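Local coordinates for acyl-CoA N-acyltransferases (NAT) superfamily protein (Arabidopsis thaliana, PDB 6TH0), which probably transfers the acetyl group of acetyl-CoA to the N-terminal methionine of transmembrane proteins and to protein lysines, as an N-alpha-acetyltransferase of the NAA60 subfamily, at residues A[11-20]-A[33-41]. Sequence-based numbering, arbitrary orientation.
Sequences INPSDLERLE and SEFFQNVVN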
ATOM      1  N   ILE A  11      -8.620   8.565  -2.514  1.00 48.84           N
ATOM      2  CA  ILE A  11      -9.831   8.018  -1.919  1.00 52.67           C
ATOM      3  C   ILE A  11     -10.521   9.095  -1.090  1.00 56.24           C
ATOM      4  O   ILE A  11      -9.868   9.894  -0.398  1.00 57.42           O
ATOM      5  CB  ILE A  11      -9.500   6.772  -1.085  1.00 50.97           C
ATOM      6  CG1 ILE A  11      -8.973   5.682  -2.014  1.00 49.62           C
ATOM      7  CG2 ILE A  11     -10.767   6.247  -0.394  1.00 56.34           C
ATOM      8  CD1 ILE A  11      -8.580   4.403  -1.316  1.00 50.71           C
ATOM      9  N   ASN A  12     -11.840   9.163  -1.186  1.00 55.39           N
ATOM     10  CA  ASN A  12     -12.626  10.147  -0.451  1.00 56.71           C
ATOM     11  C   ASN A  12     -13.765   9.467   0.288  1.00 58.27           C
ATOM     12  O   ASN A  12     -14.018   8.272   0.107  1.00 51.81           O
ATOM     13  CB  ASN A  12     -13.162  11.243  -1.388  1.00 68.20           C
ATOM     14  CG  ASN A  12     -14.030  10.698  -2.499  1.00 69.53           C
ATOM     15  OD1 ASN A  12     -15.137  10.219  -2.256  1.00 71.05           O
ATOM     16  ND2 ASN A  12     -13.533  10.772  -3.730  1.00 64.03           N
ATOM     17  N   PRO A  13     -14.476  10.207   1.145  1.00 62.99           N
ATOM     18  CA  PRO A  13     -15.513   9.569   1.976  1.00 62.93           C
ATOM     19  C   PRO A  13     -16.592   8.841   1.193  1.00 64.79           C
ATOM     20  O   PRO A  13     -17.146   7.862   1.706  1.00 62.43           O
ATOM     21  CB  PRO A  13     -16.092  10.748   2.767  1.00 66.20           C
ATOM     22  CG  PRO A  13     -14.944  11.711   2.863  1.00 66.34           C
ATOM     23  CD  PRO A  13     -14.212  11.594   1.556  1.00 62.36           C
ATOM     24  N   SER A  14     -16.922   9.278  -0.023  1.00 61.72           N
ATOM     25  CA  SER A  14     -17.959   8.575  -0.766  1.00 61.28           C
ATOM     26  C   SER A  14     -17.539   7.164  -1.162  1.00 61.13           C
ATOM     27  O   SER A  14     -18.405   6.366  -1.544  1.00 59.47           O
ATOM     28  CB  SER A  14     -18.342   9.363  -2.018  1.00 65.19           C
ATOM     29  OG  SER A  14     -17.310   9.294  -2.987  1.00 65.96           O
ATOM     30  N   ASP A  15     -16.245   6.836  -1.065  1.00 53.59           N
ATOM     31  CA  ASP A  15     -15.733   5.493  -1.330  1.00 48.37           C
ATOM     32  C   ASP A  15     -15.894   4.544  -0.146  1.00 44.86           C
ATOM     33  O   ASP A  15     -15.583   3.355  -0.284  1.00 48.64           O
ATOM     34  CB  ASP A  15     -14.241   5.554  -1.693  1.00 47.94           C
ATOM     35  CG  ASP A  15     -13.971   6.314  -2.976  1.00 55.33           C
ATOM     36  OD1 ASP A  15     -14.711   6.111  -3.957  1.00 59.07           O
ATOM     37  OD2 ASP A  15     -13.014   7.129  -2.999  1.00 58.79           O
ATOM     38  N   LEU A  16     -16.390   5.029   0.999  1.00 50.09           N
ATOM     39  CA  LEU A  16     -16.310   4.262   2.240  1.00 47.95           C
ATOM     40  C   LEU A  16     -16.910   2.861   2.098  1.00 42.30           C
ATOM     41  O   LEU A  16     -16.250   1.866   2.406  1.00 44.26           O
ATOM     42  CB  LEU A  16     -16.991   5.025   3.374  1.00 52.46           C
ATOM     43  CG  LEU A  16     -16.967   4.272   4.702  1.00 48.29           C
ATOM     44  CD1 LEU A  16     -15.542   4.094   5.180  1.00 46.53           C
ATOM     45  CD2 LEU A  16     -17.793   4.996   5.747  1.00 56.74           C
ATOM     46  N   GLU A  17     -18.176   2.776   1.684  1.00 43.47           N
ATOM     47  CA  GLU A  17     -18.849   1.477   1.581  1.00 50.89           C
ATOM     48  C   GLU A  17     -18.104   0.538   0.646  1.00 46.45           C
ATOM     49  O   GLU A  17     -17.808  -0.609   1.002  1.00 48.02           O
ATOM     50  CB  GLU A  17     -20.288   1.660   1.102  1.00 60.57           C
ATOM     51  CG  GLU A  17     -21.153   0.424   1.279  1.00 86.41           C
ATOM     52  CD  GLU A  17     -22.490   0.543   0.565  1.00106.67           C
ATOM     53  OE1 GLU A  17     -22.974   1.684   0.394  1.00114.27           O
ATOM     54  OE2 GLU A  17     -23.048  -0.503   0.167  1.00111.55           O
ATOM     55  N   ARG A  18     -17.785   1.010  -0.558  1.00 45.43           N
ATOM     56  CA  ARG A  18     -17.082   0.159  -1.515  1.00 43.41           C
ATOM     57  C   ARG A  18     -15.711  -0.249  -0.989  1.00 43.27           C
ATOM     58  O   ARG A  18     -15.311  -1.411  -1.115  1.00 40.78           O
ATOM     59  CB  ARG A  18     -16.959   0.878  -2.859  1.00 46.59           C
ATOM     60  CG  ARG A  18     -16.010   0.210  -3.851  1.00 47.27           C
ATOM     61  CD  ARG A  18     -16.583  -1.103  -4.382  1.00 48.50           C
ATOM     62  NE  ARG A  18     -15.872  -1.500  -5.594  1.00 47.58           N
ATOM     63  CZ  ARG A  18     -16.021  -2.679  -6.197  1.00 54.11           C
ATOM     64  NH1 ARG A  18     -16.858  -3.576  -5.698  1.00 47.88           N
ATOM     65  NH2 ARG A  18     -15.342  -2.951  -7.301  1.00 55.23           N
ATOM     66  N   LEU A  19     -14.982   0.689  -0.382  1.00 39.10           N
ATOM     67  CA  LEU A  19     -13.656   0.388   0.142  1.00 36.39           C
ATOM     68  C   LEU A  19     -13.710  -0.708   1.192  1.00 32.52           C
ATOM     69  O   LEU A  19     -12.895  -1.645   1.166  1.00 38.18           O
ATOM     70  CB  LEU A  19     -13.021   1.653   0.736  1.00 37.41           C
ATOM     71  CG  LEU A  19     -11.535   1.563   1.097  1.00 36.70           C
ATOM     72  CD1 LEU A  19     -10.615   1.368  -0.110  1.00 36.77           C
ATOM     73  CD2 LEU A  19     -11.119   2.774   1.949  1.00 43.60           C
ATOM     74  N   GLU A  20     -14.650  -0.605   2.133  1.00 35.36           N
ATOM     75  CA  GLU A  20     -14.745  -1.626   3.167  1.00 36.34           C
ATOM     76  C   GLU A  20     -15.090  -2.962   2.541  1.00 36.48           C
ATOM     77  O   GLU A  20     -14.492  -3.991   2.870  1.00 37.32           O
ATOM     78  CB  GLU A  20     -15.804  -1.273   4.205  1.00 40.03           C
ATOM     79  CG  GLU A  20     -15.441  -0.179   5.190  1.00 56.01           C
ATOM     80  CD  GLU A  20     -16.563   0.054   6.187  1.00 76.65           C
ATOM     81  OE1 GLU A  20     -17.706   0.306   5.745  1.00 82.71           O
ATOM     82  OE2 GLU A  20     -16.310  -0.039   7.408  1.00 84.24           O
ATOM     83  N   SER A  33     -13.601  -1.150  11.391  1.00 64.92           N
ATOM     84  CA  SER A  33     -14.296  -0.087  10.679  1.00 58.07           C
ATOM     85  C   SER A  33     -13.580   1.251  10.860  1.00 59.17           C
ATOM     86  O   SER A  33     -13.535   2.071   9.936  1.00 61.40           O
ATOM     87  CB  SER A  33     -15.740  -0.001  11.165  1.00 66.25           C
ATOM     88  OG  SER A  33     -15.777   0.170  12.571  1.00 78.22           O
ATOM     89  N   GLU A  34     -13.003   1.483  12.041  1.00 62.40           N
ATOM     90  CA  GLU A  34     -12.266   2.722  12.267  1.00 63.00           C
ATOM     91  C   GLU A  34     -11.155   2.902  11.242  1.00 55.19           C
ATOM     92  O   GLU A  34     -10.866   4.027  10.818  1.00 59.74           O
ATOM     93  CB  GLU A  34     -11.683   2.750  13.681  1.00 76.84           C
ATOM     94  CG  GLU A  34     -12.669   3.064  14.783  1.00 95.78           C
ATOM     95  CD  GLU A  34     -13.284   4.446  14.636  1.00113.60           C
ATOM     96  OE1 GLU A  34     -13.028   5.110  13.608  1.00117.35           O
ATOM     97  OE2 GLU A  34     -14.007   4.882  15.558  1.00122.79           O
ATOM     98  N   PHE A  35     -10.515   1.810  10.830  1.00 49.10           N
ATOM     99  CA  PHE A  35      -9.441   1.952   9.858  1.00 47.60           C
ATOM    100  C   PHE A  35      -9.950   2.594   8.574  1.00 51.59           C
ATOM    101  O   PHE A  35      -9.284   3.448   7.984  1.00 44.63           O
ATOM    102  CB  PHE A  35      -8.805   0.595   9.572  1.00 49.42           C
ATOM    103  CG  PHE A  35      -7.887   0.604   8.393  1.00 50.62           C
ATOM    104  CD1 PHE A  35      -6.616   1.152   8.510  1.00 55.02           C
ATOM    105  CD2 PHE A  35      -8.267   0.035   7.188  1.00 46.16           C
ATOM    106  CE1 PHE A  35      -5.742   1.160   7.437  1.00 51.48           C
ATOM    107  CE2 PHE A  35      -7.396   0.023   6.094  1.00 46.37           C
ATOM    108  CZ  PHE A  35      -6.122   0.598   6.225  1.00 46.01           C
ATOM    109  N   PHE A  36     -11.128   2.186   8.111  1.00 47.26           N
ATOM    110  CA  PHE A  36     -11.607   2.723   6.847  1.00 44.51           C
ATOM    111  C   PHE A  36     -12.053   4.169   6.974  1.00 41.51           C
ATOM    112  O   PHE A  36     -11.974   4.914   5.989  1.00 49.52           O
ATOM    113  CB  PHE A  36     -12.689   1.810   6.290  1.00 44.15           C
ATOM    114  CG  PHE A  36     -12.159   0.450   5.973  1.00 45.44           C
ATOM    115  CD1 PHE A  36     -11.399   0.246   4.830  1.00 44.35           C
ATOM    116  CD2 PHE A  36     -12.364  -0.608   6.840  1.00 47.86           C
ATOM    117  CE1 PHE A  36     -10.867  -0.988   4.548  1.00 44.25           C
ATOM    118  CE2 PHE A  36     -11.845  -1.859   6.551  1.00 44.20           C
ATOM    119  CZ  PHE A  36     -11.089  -2.045   5.403  1.00 42.48           C
ATOM    120  N   GLN A  37     -12.536   4.580   8.153  1.00 43.23           N
ATOM    121  CA  GLN A  37     -12.788   5.994   8.390  1.00 53.50           C
ATOM    122  C   GLN A  37     -11.488   6.782   8.304  1.00 59.27           C
ATOM    123  O   GLN A  37     -11.450   7.888   7.751  1.00 57.88           O
ATOM    124  CB  GLN A  37     -13.440   6.211   9.764  1.00 58.20           C
ATOM    125  CG  GLN A  37     -14.913   5.844   9.878  1.00 72.74           C
ATOM    126  CD  GLN A  37     -15.813   6.721   9.022  1.00 84.49           C
ATOM    127  OE1 GLN A  37     -15.504   7.882   8.758  1.00 86.38           O
ATOM    128  NE2 GLN A  37     -16.951   6.174   8.611  1.00 89.04           N
ATOM    129  N   ASN A  38     -10.427   6.255   8.913  1.00 57.66           N
ATOM    130  CA  ASN A  38      -9.118   6.894   8.826  1.00 56.62           C
ATOM    131  C   ASN A  38      -8.688   7.053   7.372  1.00 49.37           C
ATOM    132  O   ASN A  38      -8.242   8.128   6.959  1.00 57.54           O
ATOM    133  CB  ASN A  38      -8.110   6.061   9.617  1.00 57.83           C
ATOM    134  CG  ASN A  38      -6.715   6.681   9.682  1.00 63.18           C
ATOM    135  OD1 ASN A  38      -6.441   7.779   9.161  1.00 61.36           O
ATOM    136  ND2 ASN A  38      -5.833   5.993  10.401  1.00 55.63           N
ATOM    137  N   VAL A  39      -8.873   6.013   6.566  1.00 47.01           N
ATOM    138  CA  VAL A  39      -8.430   6.058   5.173  1.00 46.51           C
ATOM    139  C   VAL A  39      -9.154   7.172   4.423  1.00 51.91           C
ATOM    140  O   VAL A  39      -8.524   8.041   3.812  1.00 51.35           O
ATOM    141  CB  VAL A  39      -8.655   4.695   4.491  1.00 44.12           C
ATOM    142  CG1 VAL A  39      -8.423   4.801   2.991  1.00 42.94           C
ATOM    143  CG2 VAL A  39      -7.751   3.615   5.083  1.00 46.28           C
ATOM    144  N   VAL A  40     -10.493   7.177   4.473  1.00 51.00           N
ATOM    145  CA  VAL A  40     -11.255   8.119   3.654  1.00 50.38           C
ATOM    146  C   VAL A  40     -11.140   9.546   4.173  1.00 56.93           C
ATOM    147  O   VAL A  40     -11.366  10.500   3.418  1.00 69.75           O
ATOM    148  CB  VAL A  40     -12.729   7.686   3.578  1.00 53.50           C
ATOM    149  CG1 VAL A  40     -12.814   6.244   3.049  1.00 48.99           C
ATOM    150  CG2 VAL A  40     -13.417   7.845   4.948  1.00 54.25           C
ATOM    151  N   ASN A  41     -10.823   9.719   5.451  1.00 62.89           N
ATOM    152  CA  ASN A  41     -10.613  11.036   6.042  1.00 68.08           C
ATOM    153  C   ASN A  41      -9.182  11.536   5.889  1.00 67.70           C
ATOM    154  O   ASN A  41      -8.924  12.720   6.138  1.00 66.89           O
ATOM    155  CB  ASN A  41     -11.016  11.012   7.516  1.00 68.35           C
ATOM    156  CG  ASN A  41     -12.511  10.833   7.691  1.00 78.40           C
ATOM    157  OD1 ASN A  41     -13.299  11.369   6.914  1.00 72.89           O
ATOM    158  ND2 ASN A  41     -12.909  10.067   8.701  1.00 87.24           N
TER
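F36 lies between the two helices with its ring flat against E20. The E20 CA sits over the centre of one face, 4.1 Å from the F36 ring centroid and 8° off its normal, a CH-pi contact. E20 CG comes to 3.4 Å from F36 CG. With CG anti to its carbonyl carbon and the chain extended beyond, E20 runs out past the ring toward S33, its carboxylate turned 65° from the ring plane. F35 CD2 covers the opposite face, and H23, in the same helix as E20, meets the ring edge-to-face. L19 CD2 reaches the F36 edge near the ring plane. Replacing F36 by alanine is likely to strip E20 CA and CG of the ring face they rest on, and L19 of its edge, opening a gap between the helices.

Aliphatic packing continues along 33-41. L19, its CG anti to the backbone N, brings CD2 to 3.5 Å from V39 CG1, and V40 CG1 lies against I11 CG2 at 4.0 Å. L16 splits its two methyls: CD1 rests 3.8 Å from F36 CB, while CD2 comes to 3.2 Å from Q37 NE2, the Q37 chain being bent at chi2. V40 also presses its CB on the N12 carbonyl oxygen and on P13 CA, where the backbones come nearest.

The stronger side-chain hydrogen bonds lie within 11-20. The N12 N-H points almost straight (172°) at D15 OD2, 3.0 Å away, on the anti side of the carboxylate and tilted out of its plane; R9 forms a salt bridge to the same oxygen, joining strand 6-10 to the turn before helix 16-26.

The two helices, linking the first two strands of the GNAT fold, share no hydrogen bond here, so their pairing depends on the shape and burial of F36, L19, V39 and V40.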